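Local atomic coordinates of restriction endonuclease LpnPI (Legionella pneumophila subsp. pneumophila str. Philadelphia 1, PDB entry 4RZL), a protein that probably recognises DNA carrying modified cytosine through this N-terminal SRA-like domain, as part of a modification-dependent restriction endonuclease. Residues A[152-166]-A[181-193]. Numbering follows the deposited sequence.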
# COMPACT_ATOMS: atom_id res chain seq x y z
N VAL A 152 -5.27 5.43 0.61
CA VAL A 152 -5.97 4.19 0.28
C VAL A 152 -5.88 4.01 -1.23
O VAL A 152 -6.17 4.95 -1.97
CB VAL A 152 -7.47 4.23 0.68
CG1 VAL A 152 -8.14 2.87 0.41
CG2 VAL A 152 -7.65 4.68 2.12
N ALA A 153 -5.51 2.82 -1.68
CA ALA A 153 -5.26 2.62 -3.10
C ALA A 153 -6.03 1.45 -3.68
O ALA A 153 -6.46 0.55 -2.94
CB ALA A 153 -3.76 2.42 -3.35
N VAL A 154 -6.21 1.46 -5.00
CA VAL A 154 -6.82 0.34 -5.70
C VAL A 154 -6.00 0.03 -6.93
O VAL A 154 -5.37 0.93 -7.50
CB VAL A 154 -8.30 0.63 -6.10
CG1 VAL A 154 -9.14 0.89 -4.84
CG2 VAL A 154 -8.39 1.79 -7.09
N PRO A 155 -6.01 -1.24 -7.36
CA PRO A 155 -5.23 -1.68 -8.53
C PRO A 155 -5.69 -1.01 -9.82
O PRO A 155 -6.89 -0.87 -10.03
CB PRO A 155 -5.48 -3.20 -8.59
CG PRO A 155 -5.92 -3.57 -7.16
CD PRO A 155 -6.70 -2.37 -6.69
N GLY A 156 -4.74 -0.63 -10.66
CA GLY A 156 -5.05 -0.08 -11.96
C GLY A 156 -5.11 1.43 -11.92
O GLY A 156 -4.94 2.06 -10.87
N TYR A 157 -5.36 2.03 -13.08
CA TYR A 157 -5.41 3.48 -13.21
C TYR A 157 -6.26 3.83 -14.42
O TYR A 157 -6.16 3.16 -15.44
CB TYR A 157 -3.99 4.07 -13.33
CG TYR A 157 -3.99 5.57 -13.15
CD1 TYR A 157 -3.91 6.13 -11.88
CD2 TYR A 157 -4.12 6.43 -14.23
CE1 TYR A 157 -3.94 7.50 -11.70
CE2 TYR A 157 -4.16 7.81 -14.07
CZ TYR A 157 -4.07 8.33 -12.79
OH TYR A 157 -4.12 9.69 -12.62
N PRO A 158 -7.11 4.87 -14.31
CA PRO A 158 -7.95 5.23 -15.47
C PRO A 158 -7.13 5.48 -16.72
O PRO A 158 -6.15 6.23 -16.68
CB PRO A 158 -8.68 6.51 -15.02
CG PRO A 158 -7.98 6.97 -13.76
CD PRO A 158 -7.36 5.74 -13.15
N GLY A 159 -7.48 4.80 -17.81
CA GLY A 159 -6.76 4.95 -19.07
C GLY A 159 -5.60 3.99 -19.28
O GLY A 159 -5.03 3.94 -20.36
N LEU A 160 -5.23 3.23 -18.25
CA LEU A 160 -4.18 2.22 -18.39
C LEU A 160 -4.76 0.83 -18.62
O LEU A 160 -5.64 0.38 -17.87
CB LEU A 160 -3.26 2.18 -17.16
CG LEU A 160 -2.26 3.30 -16.91
CD1 LEU A 160 -1.33 2.85 -15.81
CD2 LEU A 160 -1.49 3.66 -18.17
N SER A 161 -4.27 0.15 -19.64
CA SER A 161 -4.73 -1.21 -19.95
C SER A 161 -4.23 -2.23 -18.94
O SER A 161 -3.35 -1.94 -18.13
CB SER A 161 -4.27 -1.62 -21.35
OG SER A 161 -2.86 -1.69 -21.40
N ALA A 162 -4.79 -3.43 -18.99
CA ALA A 162 -4.36 -4.52 -18.13
C ALA A 162 -2.96 -4.99 -18.54
O ALA A 162 -2.25 -5.61 -17.75
CB ALA A 162 -5.35 -5.66 -18.17
N THR A 163 -2.56 -4.66 -19.76
CA THR A 163 -1.22 -4.97 -20.23
C THR A 163 -0.20 -4.05 -19.57
O THR A 163 0.94 -4.45 -19.32
CB THR A 163 -1.10 -4.84 -21.77
OG1 THR A 163 -1.83 -5.90 -22.39
CG2 THR A 163 0.34 -4.94 -22.22
N ASP A 164 -0.61 -2.82 -19.27
CA ASP A 164 0.34 -1.82 -18.77
C ASP A 164 0.38 -1.62 -17.24
O ASP A 164 1.38 -1.12 -16.72
CB ASP A 164 0.06 -0.47 -19.43
CG ASP A 164 0.31 -0.49 -20.94
OD1 ASP A 164 1.09 -1.34 -21.41
OD2 ASP A 164 -0.26 0.36 -21.64
N ASP A 165 -0.68 -1.96 -16.52
CA ASP A 165 -0.71 -1.60 -15.09
C ASP A 165 -0.08 -2.67 -14.18
O ASP A 165 0.10 -2.44 -12.98
CB ASP A 165 -2.15 -1.27 -14.64
CG ASP A 165 -3.11 -2.42 -14.80
OD1 ASP A 165 -2.66 -3.54 -15.12
OD2 ASP A 165 -4.32 -2.22 -14.55
N LEU A 166 0.22 -3.84 -14.75
CA LEU A 166 0.99 -4.87 -14.05
C LEU A 166 1.90 -5.55 -15.06
O LEU A 166 1.45 -6.37 -15.84
CB LEU A 166 0.10 -5.90 -13.36
CG LEU A 166 0.87 -6.95 -12.54
CD1 LEU A 166 1.62 -6.26 -11.40
CD2 LEU A 166 -0.04 -8.03 -11.98
N TYR A 181 7.40 -7.76 -10.62
CA TYR A 181 6.27 -6.96 -11.07
C TYR A 181 6.50 -5.47 -10.88
O TYR A 181 7.06 -5.02 -9.87
CB TYR A 181 4.99 -7.37 -10.34
CG TYR A 181 4.29 -8.57 -10.93
CD1 TYR A 181 4.06 -8.68 -12.31
CD2 TYR A 181 3.89 -9.62 -10.12
CE1 TYR A 181 3.44 -9.79 -12.83
CE2 TYR A 181 3.26 -10.74 -10.64
CZ TYR A 181 3.04 -10.81 -11.99
OH TYR A 181 2.40 -11.92 -12.49
N ARG A 182 6.07 -4.71 -11.88
CA ARG A 182 5.87 -3.28 -11.73
C ARG A 182 4.36 -3.07 -11.75
O ARG A 182 3.70 -3.35 -12.76
CB ARG A 182 6.56 -2.51 -12.86
CG ARG A 182 6.32 -1.02 -12.88
CD ARG A 182 6.99 -0.47 -14.11
NE ARG A 182 6.96 0.98 -14.21
CZ ARG A 182 6.07 1.66 -14.93
NH1 ARG A 182 5.11 1.00 -15.58
NH2 ARG A 182 6.12 2.98 -14.98
N ALA A 183 3.81 -2.61 -10.63
CA ALA A 183 2.36 -2.52 -10.47
C ALA A 183 1.93 -1.07 -10.31
O ALA A 183 2.55 -0.33 -9.56
CB ALA A 183 1.90 -3.34 -9.25
N ILE A 184 0.85 -0.69 -10.98
CA ILE A 184 0.38 0.70 -10.95
C ILE A 184 -0.99 0.78 -10.24
O ILE A 184 -1.92 0.04 -10.57
CB ILE A 184 0.29 1.29 -12.37
CG1 ILE A 184 1.65 1.18 -13.07
CG2 ILE A 184 -0.23 2.75 -12.34
CD1 ILE A 184 1.77 1.96 -14.37
N PHE A 185 -1.08 1.66 -9.25
CA PHE A 185 -2.28 1.81 -8.43
C PHE A 185 -2.85 3.22 -8.52
O PHE A 185 -2.12 4.16 -8.82
CB PHE A 185 -1.98 1.51 -6.95
CG PHE A 185 -1.52 0.10 -6.69
CD1 PHE A 185 -0.18 -0.26 -6.82
CD2 PHE A 185 -2.44 -0.88 -6.34
CE1 PHE A 185 0.23 -1.57 -6.57
CE2 PHE A 185 -2.03 -2.19 -6.09
CZ PHE A 185 -0.70 -2.53 -6.20
N THR A 186 -4.14 3.34 -8.22
CA THR A 186 -4.82 4.62 -8.09
C THR A 186 -4.99 4.99 -6.63
O THR A 186 -5.46 4.17 -5.83
CB THR A 186 -6.23 4.59 -8.72
OG1 THR A 186 -6.12 4.23 -10.10
CG2 THR A 186 -6.94 5.94 -8.56
N ILE A 187 -4.62 6.21 -6.26
CA ILE A 187 -4.87 6.67 -4.91
C ILE A 187 -6.27 7.30 -4.85
O ILE A 187 -6.58 8.21 -5.61
CB ILE A 187 -3.80 7.67 -4.42
CG1 ILE A 187 -2.41 7.01 -4.47
CG2 ILE A 187 -4.10 8.14 -3.01
CD1 ILE A 187 -1.30 7.89 -4.01
N LEU A 188 -7.10 6.79 -3.96
CA LEU A 188 -8.48 7.26 -3.84
C LEU A 188 -8.61 8.59 -3.09
O LEU A 188 -7.82 8.91 -2.20
CB LEU A 188 -9.33 6.21 -3.14
CG LEU A 188 -9.45 4.86 -3.83
CD1 LEU A 188 -10.23 3.90 -2.94
CD2 LEU A 188 -10.13 5.01 -5.19
N ASN A 189 -9.64 9.36 -3.44
CA ASN A 189 -9.94 10.59 -2.74
C ASN A 189 -10.52 10.30 -1.35
O ASN A 189 -11.71 10.46 -1.11
CB ASN A 189 -10.91 11.45 -3.57
CG ASN A 189 -11.19 12.81 -2.94
OD1 ASN A 189 -10.49 13.25 -2.03
ND2 ASN A 189 -12.22 13.48 -3.43
N ILE A 190 -9.65 9.85 -0.46
CA ILE A 190 -10.00 9.58 0.93
C ILE A 190 -8.98 10.31 1.78
O ILE A 190 -7.83 9.87 1.87
CB ILE A 190 -9.97 8.09 1.27
CG1 ILE A 190 -11.02 7.32 0.45
CG2 ILE A 190 -10.14 7.88 2.78
CD1 ILE A 190 -11.01 5.82 0.68
N PRO A 191 -9.37 11.45 2.37
CA PRO A 191 -8.39 12.22 3.16
C PRO A 191 -8.03 11.56 4.49
O PRO A 191 -6.99 11.87 5.04
CB PRO A 191 -9.10 13.56 3.39
CG PRO A 191 -10.59 13.27 3.20
CD PRO A 191 -10.65 12.16 2.18
N MET A 192 -8.89 10.67 4.99
CA MET A 192 -8.69 10.09 6.31
C MET A 192 -9.35 8.73 6.47
O MET A 192 -10.51 8.53 6.08
CB MET A 192 -9.24 11.03 7.40
CG MET A 192 -9.09 10.48 8.80
SD MET A 192 -9.87 11.49 10.07
CE MET A 192 -11.54 10.87 9.98
N VAL A 193 -8.62 7.79 7.05
CA VAL A 193 -9.23 6.54 7.50
C VAL A 193 -9.36 6.60 9.01
O VAL A 193 -8.36 6.72 9.72
CB VAL A 193 -8.40 5.33 7.09
CG1 VAL A 193 -9.13 4.04 7.51
CG2 VAL A 193 -8.15 5.36 5.58
O HOH W 1 -6.55 7.94 0.14
O HOH W 2 3.39 -1.46 -14.87
O HOH W 3 3.16 0.69 -17.48
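Antiparallel pairing of strands 147-155 and 176-187 in the mixed sheet of the N-terminal DNA recognition domain joins Val154 to Thr186 as a hydrogen-bonded pair. Thr186 N gives a nearly straight bond to Val154 O (2.8 Å, 167°), and Val154 N returns a somewhat more bent bond to Thr186 O. The pairing runs on at both ends, through Leu188 N to Val152 O and Gly156 N to Ile184 O. Gly156, just past strand 147-155, accepts at its O a further bond from Thr186 OG1 (2.6 Å), the donor tilted 28° from the carbonyl plane. The Thr186 chi1 of -58° turns OG1 beside its backbone N, in reach of that carbonyl and 3.4 Å from Tyr157 CD1.

In the loop, a type II beta turn from Tyr157 to Leu160 brings Leu160 CD1 to 3.5 Å from Ile184 CD1. The chain then rejoins the same partner strand: Asp165 O accepts from Ile184 N, and Leu166 lays CG over one face of the Tyr181 ring, 4.1 Å from its centroid. Two waters donate to Asp164 O; one also donates to Arg182 O, and both accept only weakly from Arg182 NH1. At the other end a water ties Val152 N to Leu188 O and Ile190 O, while Val152 CG2 packs on Val193 CG2 (3.6 Å). Phe185 meets Phe116 of helix 108-119 edge-to-face. Strand 176-187 thus pairs antiparallel with strand 147-155 and, past the loop, with strand 166-173, within the curled mixed sheet of an SRA-type domain.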